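Local coordinates for extracellular matrix-binding protein EbhA (Staphylococcus aureus, PDB 2DGJ) that is probably a cell-wall-associated adhesin that binds extracellular matrix, this piece being part of a rod of alternately connected three-helix bundles, at residues A[92-95]-A[96-100]; A[101-104]-A[105-108]; A[131-134]-A[135-138]; A[176-179]-A[180-184]. All coordinates share one frame; numbering follows the deposited sequence.

How the contacts relate
The contacts come in chain order 1, 2, 3, 4. Contacts 1 and 2 share helix 96-108, the first at its N-terminal cap and the second further along; their centres lie about 12 Å apart, and Ile94 of one touches Leu102 of the other. Contact 3 runs from helix 112-135 into the loop before helix 139-144, and contact 4 opens helix 180-194. Contacts 1 and 4, remote in sequence, are about 11 Å apart between centres and joined by a hydrogen bond from Gln98 NE2 to Thr178 O, whereas the centres of contacts 2 and 3 are about 27 Å apart. The GA module meets the FIVAR domain cap to cap, consistent with a continuous helical rod.

Contact 1: A[92-95]-A[96-100]; sequences NHIT and NAQRT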
loop_
_atom_site.group_PDB
_atom_site.type_symbol
_atom_site.label_atom_id
_atom_site.label_comp_id
_atom_site.label_asym_id
_atom_site.label_seq_id
_atom_site.Cartn_x
_atom_site.Cartn_y
_atom_site.Cartn_z
ATOM N N ASN A 92 -14.733 -16.311 -0.641
ATOM C CA ASN A 92 -15.791 -17.266 -0.977
ATOM C C ASN A 92 -16.647 -16.926 -2.200
ATOM O O ASN A 92 -17.612 -17.630 -2.485
ATOM C CB ASN A 92 -16.749 -17.424 0.211
ATOM C CG ASN A 92 -16.038 -17.458 1.546
ATOM O OD1 ASN A 92 -15.226 -18.344 1.812
ATOM N ND2 ASN A 92 -16.349 -16.490 2.406
ATOM N N HIS A 93 -16.308 -15.877 -2.935
ATOM C CA HIS A 93 -17.142 -15.507 -4.072
ATOM C C HIS A 93 -16.534 -15.621 -5.457
ATOM O O HIS A 93 -17.262 -15.789 -6.434
ATOM C CB HIS A 93 -17.682 -14.101 -3.831
ATOM C CG HIS A 93 -18.337 -13.946 -2.496
ATOM N ND1 HIS A 93 -19.572 -14.480 -2.200
ATOM C CD2 HIS A 93 -17.894 -13.369 -1.351
ATOM C CE1 HIS A 93 -19.865 -14.242 -0.943
ATOM N NE2 HIS A 93 -18.864 -13.569 -0.394
ATOM N N ILE A 94 -15.211 -15.531 -5.561
ATOM C CA ILE A 94 -14.568 -15.650 -6.863
ATOM C C ILE A 94 -14.756 -17.064 -7.418
ATOM O O ILE A 94 -14.912 -18.022 -6.658
ATOM C CB ILE A 94 -13.056 -15.352 -6.782
ATOM C CG1 ILE A 94 -12.393 -16.299 -5.780
ATOM C CG2 ILE A 94 -12.835 -13.903 -6.389
ATOM C CD1 ILE A 94 -10.886 -16.172 -5.719
ATOM N N THR A 95 -14.742 -17.196 -8.742
ATOM C CA THR A 95 -14.910 -18.499 -9.377
ATOM C C THR A 95 -13.565 -19.217 -9.376
ATOM O O THR A 95 -12.521 -18.592 -9.156
ATOM C CB THR A 95 -15.398 -18.355 -10.833
ATOM O OG1 THR A 95 -14.419 -17.635 -11.591
ATOM C CG2 THR A 95 -16.729 -17.600 -10.889
ATOM N N ASN A 96 -13.587 -20.523 -9.621
ATOM C CA ASN A 96 -12.360 -21.303 -9.639
ATOM C C ASN A 96 -11.362 -20.725 -10.635
ATOM O O ASN A 96 -10.170 -20.645 -10.352
ATOM C CB ASN A 96 -12.657 -22.763 -9.986
ATOM C CG ASN A 96 -13.549 -23.437 -8.957
ATOM O OD1 ASN A 96 -13.397 -23.222 -7.756
ATOM N ND2 ASN A 96 -14.471 -24.272 -9.424
ATOM N N ALA A 97 -11.857 -20.314 -11.797
ATOM C CA ALA A 97 -10.995 -19.745 -12.827
ATOM C C ALA A 97 -10.335 -18.473 -12.319
ATOM O O ALA A 97 -9.156 -18.226 -12.580
ATOM C CB ALA A 97 -11.803 -19.448 -14.085
ATOM N N GLN A 98 -11.103 -17.664 -11.594
ATOM C CA GLN A 98 -10.580 -16.418 -11.055
ATOM C C GLN A 98 -9.565 -16.738 -9.972
ATOM O O GLN A 98 -8.530 -16.080 -9.867
ATOM C CB GLN A 98 -11.708 -15.563 -10.464
ATOM C CG GLN A 98 -12.792 -15.180 -11.455
ATOM C CD GLN A 98 -13.864 -14.291 -10.843
ATOM O OE1 GLN A 98 -14.396 -14.587 -9.774
ATOM N NE2 GLN A 98 -14.194 -13.201 -11.528
ATOM N N ARG A 99 -9.862 -17.758 -9.172
ATOM C CA ARG A 99 -8.975 -18.160 -8.090
ATOM C C ARG A 99 -7.610 -18.631 -8.590
ATOM O O ARG A 99 -6.578 -18.213 -8.056
ATOM C CB ARG A 99 -9.628 -19.270 -7.262
ATOM C CG ARG A 99 -8.855 -19.649 -6.001
ATOM C CD ARG A 99 -9.515 -20.821 -5.275
ATOM N NE ARG A 99 -10.892 -20.537 -4.880
ATOM C CZ ARG A 99 -11.243 -19.670 -3.934
ATOM N NH1 ARG A 99 -10.313 -19.002 -3.263
ATOM N NH2 ARG A 99 -12.523 -19.468 -3.656
ATOM N N THR A 100 -7.602 -19.492 -9.608
ATOM C CA THR A 100 -6.348 -20.013 -10.152
ATOM C C THR A 100 -5.528 -18.924 -10.829
ATOM O O THR A 100 -4.299 -18.977 -10.823
ATOM C CB THR A 100 -6.595 -21.150 -11.167
ATOM O OG1 THR A 100 -7.089 -20.610 -12.399
ATOM C CG2 THR A 100 -7.609 -22.131 -10.614
HETATM O O HOH W 1 -13.359 -20.675 -5.956
#
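Thr95 and Gln98 form a capping box at the start of helix 96-108, within the GA module. Gln98 can be traced outward from CB, which rests near Thr95 O; CG then passes Thr95 OG1 at 2.9 Å, a tight fit. With CG anti to its own carbonyl carbon (chi1 -60°) and the chain extended beyond, CD is brought back alongside the Thr95 backbone. There OE1 accepts from Thr95 N at 2.8 Å, the donor tilted 22° from the amide's carbonyl plane. The tip's other atom, NE2, hydrogen-bonds to Thr178 O. The second half of the box is looser: Gln98 N reaches Thr95 OG1 at 3.3 Å, a weak bond, and OG1 is also bonded to Gly175 O. Thr95 O meanwhile takes Arg99 N at 2.8 Å, starting the regular helical bonding.

On another side of this first turn, Ile94 and Arg99 cross at about a right angle. Ile94 CD1 lies over one face of the Arg99 guanidinium, nearer its margin than its middle, 3.8 Å from the plane, and rests against Arg99 CB as well. Arg99 NH2 donates to Leu91 O, which helps fix the group's rotation. Arg99 NE is occupied separately: it donates over 2.7 Å to water 1, which in turn donates to Ile94 O and Asn96 OD1.

Contact 2: A[101-104]-A[105-108]; sequences ALEG and QINQ
Glu103 and Asn107, one helical turn apart, bring their side chains across each other at a slant, the carboxylate and the amide turned almost perpendicular (planes 86° apart). The contact between them is loose: Glu103 CG lies 3.9 Å from Asn107 ND2, and Glu103 OE2 stays 4.0 Å from Asn107 OD1. Glu103 leaves the backbone with CG anti to N (chi1 178°) and then bends at the next bond, which turns its carboxylate to the side of the helix where the asparagine follows. The polar partner of Asn107 lies on helix 73-88: Arg85 NH2 bonds to Asn107 OD1, while Arg85 NE makes only a long, weak ion pair with Glu103 OE2.

Leu102 and Gln105 also slant across one another. Gln105 is extended, its CG passing 3.1 Å from Ala101 O, and its OE1 ends near the methyl Leu102 CD1; how close is doubtful, since the leucine is modelled with nearly eclipsed torsions. Ile106 lays CG1 close to Leu102 O, at 3.2 Å, so its aliphatic arm runs back over the preceding turn. Beneath these side chains is ordinary alpha-helical bonding, as in Ile106 N to Leu102 O at 2.8 Å.

Helix 96-108 offers different faces to its neighbours. Leu102 and Ile106, both buried, touch helix 73-88 through Leu88 and Ala84 and helix 112-135 through Ala122 and Val118, as expected of a three-helix bundle, while Ala101 meets Asn177 in the loop before helix 180-194.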
loop_
_atom_site.group_PDB
_atom_site.type_symbol
_atom_site.label_atom_id
_atom_site.label_comp_id
_atom_site.label_asym_id
_atom_site.label_seq_id
_atom_site.Cartn_x
_atom_site.Cartn_y
_atom_site.Cartn_z
ATOM N N ALA A 101 -6.203 -17.942 -11.419
ATOM C CA ALA A 101 -5.502 -16.846 -12.083
ATOM C C ALA A 101 -4.791 -16.019 -11.018
ATOM O O ALA A 101 -3.624 -15.655 -11.173
ATOM C CB ALA A 101 -6.485 -15.973 -12.860
ATOM N N LEU A 102 -5.505 -15.726 -9.937
ATOM C CA LEU A 102 -4.945 -14.963 -8.829
ATOM C C LEU A 102 -3.792 -15.759 -8.216
ATOM O O LEU A 102 -2.718 -15.221 -7.948
ATOM C CB LEU A 102 -6.020 -14.719 -7.769
ATOM C CG LEU A 102 -6.860 -13.435 -7.795
ATOM C CD1 LEU A 102 -6.537 -12.584 -9.016
ATOM C CD2 LEU A 102 -8.336 -13.812 -7.752
ATOM N N GLU A 103 -4.033 -17.046 -7.990
ATOM C CA GLU A 103 -3.028 -17.934 -7.416
ATOM C C GLU A 103 -1.808 -17.921 -8.326
ATOM O O GLU A 103 -0.670 -18.001 -7.863
ATOM C CB GLU A 103 -3.593 -19.355 -7.310
ATOM C CG GLU A 103 -2.626 -20.398 -6.771
ATOM C CD GLU A 103 -2.263 -20.175 -5.320
ATOM O OE1 GLU A 103 -2.913 -19.334 -4.669
ATOM O OE2 GLU A 103 -1.333 -20.848 -4.827
ATOM N N GLY A 104 -2.054 -17.811 -9.626
ATOM C CA GLY A 104 -0.964 -17.784 -10.580
ATOM C C GLY A 104 -0.197 -16.480 -10.521
ATOM O O GLY A 104 1.033 -16.472 -10.554
ATOM N N GLN A 105 -0.925 -15.372 -10.433
ATOM C CA GLN A 105 -0.293 -14.059 -10.364
ATOM C C GLN A 105 0.511 -13.944 -9.073
ATOM O O GLN A 105 1.523 -13.248 -9.027
ATOM C CB GLN A 105 -1.348 -12.950 -10.434
ATOM C CG GLN A 105 -2.152 -12.967 -11.729
ATOM C CD GLN A 105 -3.200 -11.872 -11.796
ATOM O OE1 GLN A 105 -4.060 -11.763 -10.919
ATOM N NE2 GLN A 105 -3.136 -11.057 -12.842
ATOM N N ILE A 106 0.055 -14.627 -8.028
ATOM C CA ILE A 106 0.758 -14.611 -6.747
ATOM C C ILE A 106 2.089 -15.338 -6.921
ATOM O O ILE A 106 3.137 -14.858 -6.492
ATOM C CB ILE A 106 -0.057 -15.329 -5.647
ATOM C CG1 ILE A 106 -1.247 -14.464 -5.226
ATOM C CG2 ILE A 106 0.840 -15.649 -4.462
ATOM C CD1 ILE A 106 -2.113 -15.094 -4.140
ATOM N N ASN A 107 2.040 -16.504 -7.558
ATOM C CA ASN A 107 3.245 -17.292 -7.779
ATOM C C ASN A 107 4.206 -16.598 -8.741
ATOM O O ASN A 107 5.424 -16.751 -8.631
ATOM C CB ASN A 107 2.887 -18.680 -8.327
ATOM C CG ASN A 107 2.013 -19.479 -7.373
ATOM O OD1 ASN A 107 2.123 -19.349 -6.153
ATOM N ND2 ASN A 107 1.150 -20.323 -7.925
ATOM N N GLN A 108 3.657 -15.829 -9.677
ATOM C CA GLN A 108 4.473 -15.125 -10.661
ATOM C C GLN A 108 5.023 -13.780 -10.185
ATOM O O GLN A 108 5.911 -13.219 -10.825
ATOM C CB GLN A 108 3.685 -14.914 -11.957
ATOM C CG GLN A 108 4.070 -15.865 -13.080
ATOM C CD GLN A 108 3.774 -17.311 -12.749
ATOM O OE1 GLN A 108 2.623 -17.748 -12.791
ATOM N NE2 GLN A 108 4.818 -18.062 -12.407
#

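Contact 3: A[131-134]-A[135-138]; sequences SLQG and AIND
Gln133 NE2 donates to Asn137 OD1 over 2.9 Å, a fairly straight bond (162° at the hydrogen). The two side chains cross at about a right angle, yet their amide planes are turned only 28° apart, and the acceptor lies practically in the plane of the Gln133 amide. A bend at chi2 (63°) in the Gln133 chain turns NE2 toward the C-terminal end, where Asn137 follows. Asn137 OD1 also comes within 3.1 Å of Gln133 O, two acceptors side by side.

This is where helix 112-135 gives way to the loop leading to helix 139-144, in the FIVAR domain. Ala135 N still bonds to Ser131 O at 3.0 Å in the alpha-helical pattern. Then the spacing shortens: Ile136 N makes a weak bond to Gln133 O at 3.3 Å, and Asn137 N points at Gly134 O from above the carbonyl plane. Ile136 turns inward onto Leu170 and Val190, and Leu132 onto Ala166 and Ala186, so helices 153-170 and 180-194 cover this end. Asp138 takes the N-cap position of helix 139-144 without a capping bond from its side chain; its OD2 makes a salt bridge with Lys194 NZ.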
loop_
_atom_site.group_PDB
_atom_site.type_symbol
_atom_site.label_atom_id
_atom_site.label_comp_id
_atom_site.label_asym_id
_atom_site.label_seq_id
_atom_site.Cartn_x
_atom_site.Cartn_y
_atom_site.Cartn_z
ATOM N N SER A 131 -21.028 -8.447 -4.514
ATOM C CA SER A 131 -22.065 -7.476 -4.824
ATOM C C SER A 131 -22.984 -7.997 -5.924
ATOM O O SER A 131 -24.208 -7.880 -5.835
ATOM C CB SER A 131 -21.438 -6.152 -5.258
ATOM O OG SER A 131 -20.706 -5.549 -4.202
ATOM N N LEU A 132 -22.388 -8.582 -6.959
ATOM C CA LEU A 132 -23.163 -9.118 -8.068
ATOM C C LEU A 132 -24.048 -10.255 -7.582
ATOM O O LEU A 132 -25.172 -10.415 -8.051
ATOM C CB LEU A 132 -22.239 -9.627 -9.175
ATOM C CG LEU A 132 -22.917 -10.223 -10.413
ATOM C CD1 LEU A 132 -23.912 -9.232 -10.987
ATOM C CD2 LEU A 132 -21.866 -10.575 -11.453
ATOM N N GLN A 133 -23.535 -11.034 -6.637
ATOM C CA GLN A 133 -24.285 -12.156 -6.077
ATOM C C GLN A 133 -25.484 -11.627 -5.294
ATOM O O GLN A 133 -26.582 -12.184 -5.369
ATOM C CB GLN A 133 -23.390 -12.980 -5.141
ATOM C CG GLN A 133 -24.094 -14.151 -4.462
ATOM C CD GLN A 133 -24.589 -15.188 -5.452
ATOM O OE1 GLN A 133 -23.803 -15.797 -6.177
ATOM N NE2 GLN A 133 -25.901 -15.392 -5.491
ATOM N N GLY A 134 -25.269 -10.553 -4.541
ATOM C CA GLY A 134 -26.345 -9.983 -3.751
ATOM C C GLY A 134 -27.425 -9.357 -4.606
ATOM O O GLY A 134 -28.607 -9.412 -4.269
ATOM N N ALA A 135 -27.024 -8.760 -5.723
ATOM C CA ALA A 135 -27.962 -8.115 -6.627
ATOM C C ALA A 135 -28.989 -9.090 -7.201
ATOM O O ALA A 135 -30.079 -8.678 -7.595
ATOM C CB ALA A 135 -27.203 -7.433 -7.759
ATOM N N ILE A 136 -28.647 -10.373 -7.246
ATOM C CA ILE A 136 -29.570 -11.362 -7.795
ATOM C C ILE A 136 -30.037 -12.424 -6.798
ATOM O O ILE A 136 -30.534 -13.473 -7.200
ATOM C CB ILE A 136 -28.956 -12.095 -9.016
ATOM C CG1 ILE A 136 -27.849 -13.046 -8.557
ATOM C CG2 ILE A 136 -28.394 -11.080 -10.008
ATOM C CD1 ILE A 136 -27.360 -13.975 -9.651
ATOM N N ASN A 137 -29.878 -12.165 -5.504
ATOM C CA ASN A 137 -30.314 -13.138 -4.506
ATOM C C ASN A 137 -31.829 -13.180 -4.394
ATOM O O ASN A 137 -32.393 -14.128 -3.838
ATOM C CB ASN A 137 -29.701 -12.836 -3.135
ATOM C CG ASN A 137 -28.336 -13.472 -2.955
ATOM O OD1 ASN A 137 -27.961 -14.399 -3.679
ATOM N ND2 ASN A 137 -27.585 -12.983 -1.975
ATOM N N ASP A 138 -32.494 -12.149 -4.909
ATOM C CA ASP A 138 -33.949 -12.101 -4.879
ATOM C C ASP A 138 -34.506 -12.389 -6.270
ATOM O O ASP A 138 -35.634 -12.008 -6.581
ATOM C CB ASP A 138 -34.448 -10.734 -4.403
ATOM C CG ASP A 138 -33.993 -9.600 -5.303
ATOM O OD1 ASP A 138 -33.350 -9.869 -6.338
ATOM O OD2 ASP A 138 -34.287 -8.434 -4.967
#

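Contact 4: A[176-179]-A[180-184]; sequences GNTS and KADVD
Asp182 turns its carboxylate back toward Ser179, and its polar partners come to the oxygens. OD2 takes a weak bond from Ser179 OG at 3.2 Å and a shorter one, 2.6 Å, from water 2; OD1 has a weak bond from Asn185 ND2. The carboxylate of Asp184 is held differently: Lys180 NZ makes a salt bridge to its OD2 at 2.6 Å, on the syn lone pair. The lysine bends at chi2 and chi4 to follow the helix to this residue one turn on.

Ser179 is the N-cap of helix 180-194. With chi1 at 79°, its OG is tucked over its own backbone, facing the first turn, and accepts from Asp182 N at 3.2 Å in a nearly straight bond (162°). Water 2 also accepts from Ser179 N, so it bridges the cap residue and the Asp182 carboxylate. Ser179 O takes Val183 N at 2.9 Å, in the carbonyl plane.

Just before the cap, Asn177 centres an inverse gamma turn. Next to it, Thr178 directs its methyl CG2 at the helix, 3.4 Å from Asp182 CB and 3.8 Å from Val183 CG2. The second of these, between the residue before the cap and the fourth of the helix, is placed like a hydrophobic staple. Val183 goes on to touch Ala128 and Met129 of helix 112-135.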
loop_
_atom_site.group_PDB
_atom_site.type_symbol
_atom_site.label_atom_id
_atom_site.label_comp_id
_atom_site.label_asym_id
_atom_site.label_seq_id
_atom_site.Cartn_x
_atom_site.Cartn_y
_atom_site.Cartn_z
ATOM N N GLY A 176 -15.832 -18.105 -15.974
ATOM C CA GLY A 176 -14.467 -17.792 -16.361
ATOM C C GLY A 176 -13.791 -16.761 -15.474
ATOM O O GLY A 176 -14.370 -16.298 -14.491
ATOM N N ASN A 177 -12.556 -16.400 -15.820
ATOM C CA ASN A 177 -11.795 -15.421 -15.055
ATOM C C ASN A 177 -12.256 -14.018 -15.424
ATOM O O ASN A 177 -11.478 -13.211 -15.934
ATOM C CB ASN A 177 -10.300 -15.580 -15.351
ATOM C CG ASN A 177 -9.454 -14.520 -14.670
ATOM O OD1 ASN A 177 -9.586 -14.276 -13.473
ATOM N ND2 ASN A 177 -8.570 -13.890 -15.435
ATOM N N THR A 178 -13.529 -13.738 -15.159
ATOM C CA THR A 178 -14.112 -12.435 -15.467
ATOM C C THR A 178 -13.348 -11.324 -14.757
ATOM O O THR A 178 -12.883 -11.502 -13.629
ATOM C CB THR A 178 -15.584 -12.380 -15.034
ATOM O OG1 THR A 178 -16.287 -13.476 -15.627
ATOM C CG2 THR A 178 -16.234 -11.060 -15.463
ATOM N N SER A 179 -13.219 -10.178 -15.418
ATOM C CA SER A 179 -12.501 -9.053 -14.838
ATOM C C SER A 179 -13.398 -8.216 -13.932
ATOM O O SER A 179 -14.621 -8.321 -13.975
ATOM C CB SER A 179 -11.942 -8.153 -15.938
ATOM O OG SER A 179 -12.954 -7.312 -16.466
ATOM N N LYS A 180 -12.765 -7.384 -13.116
ATOM C CA LYS A 180 -13.465 -6.495 -12.196
ATOM C C LYS A 180 -14.427 -5.604 -12.974
ATOM O O LYS A 180 -15.587 -5.440 -12.593
ATOM C CB LYS A 180 -12.438 -5.642 -11.443
ATOM C CG LYS A 180 -12.974 -4.396 -10.741
ATOM C CD LYS A 180 -14.010 -4.731 -9.702
ATOM C CE LYS A 180 -14.177 -3.575 -8.727
ATOM N NZ LYS A 180 -14.243 -2.270 -9.436
ATOM N N ALA A 181 -13.940 -5.051 -14.079
ATOM C CA ALA A 181 -14.739 -4.171 -14.923
ATOM C C ALA A 181 -15.997 -4.855 -15.445
ATOM O O ALA A 181 -17.073 -4.258 -15.449
ATOM C CB ALA A 181 -13.898 -3.662 -16.092
ATOM N N ASP A 182 -15.866 -6.104 -15.884
ATOM C CA ASP A 182 -17.015 -6.839 -16.399
ATOM C C ASP A 182 -17.979 -7.214 -15.280
ATOM O O ASP A 182 -19.197 -7.203 -15.468
ATOM C CB ASP A 182 -16.565 -8.100 -17.143
ATOM C CG ASP A 182 -15.861 -7.784 -18.448
ATOM O OD1 ASP A 182 -16.300 -6.842 -19.144
ATOM O OD2 ASP A 182 -14.882 -8.480 -18.788
ATOM N N VAL A 183 -17.437 -7.548 -14.115
ATOM C CA VAL A 183 -18.283 -7.896 -12.986
ATOM C C VAL A 183 -19.143 -6.673 -12.695
ATOM O O VAL A 183 -20.362 -6.786 -12.542
ATOM C CB VAL A 183 -17.454 -8.241 -11.728
ATOM C CG1 VAL A 183 -18.377 -8.450 -10.530
ATOM C CG2 VAL A 183 -16.635 -9.494 -11.977
ATOM N N ASP A 184 -18.501 -5.509 -12.642
ATOM C CA ASP A 184 -19.217 -4.270 -12.373
ATOM C C ASP A 184 -20.231 -3.980 -13.470
ATOM O O ASP A 184 -21.312 -3.461 -13.200
ATOM C CB ASP A 184 -18.248 -3.089 -12.238
ATOM C CG ASP A 184 -17.490 -3.107 -10.917
ATOM O OD1 ASP A 184 -18.041 -3.622 -9.922
ATOM O OD2 ASP A 184 -16.350 -2.591 -10.869
HETATM O O HOH W 2 -13.274 -10.485 -18.635
#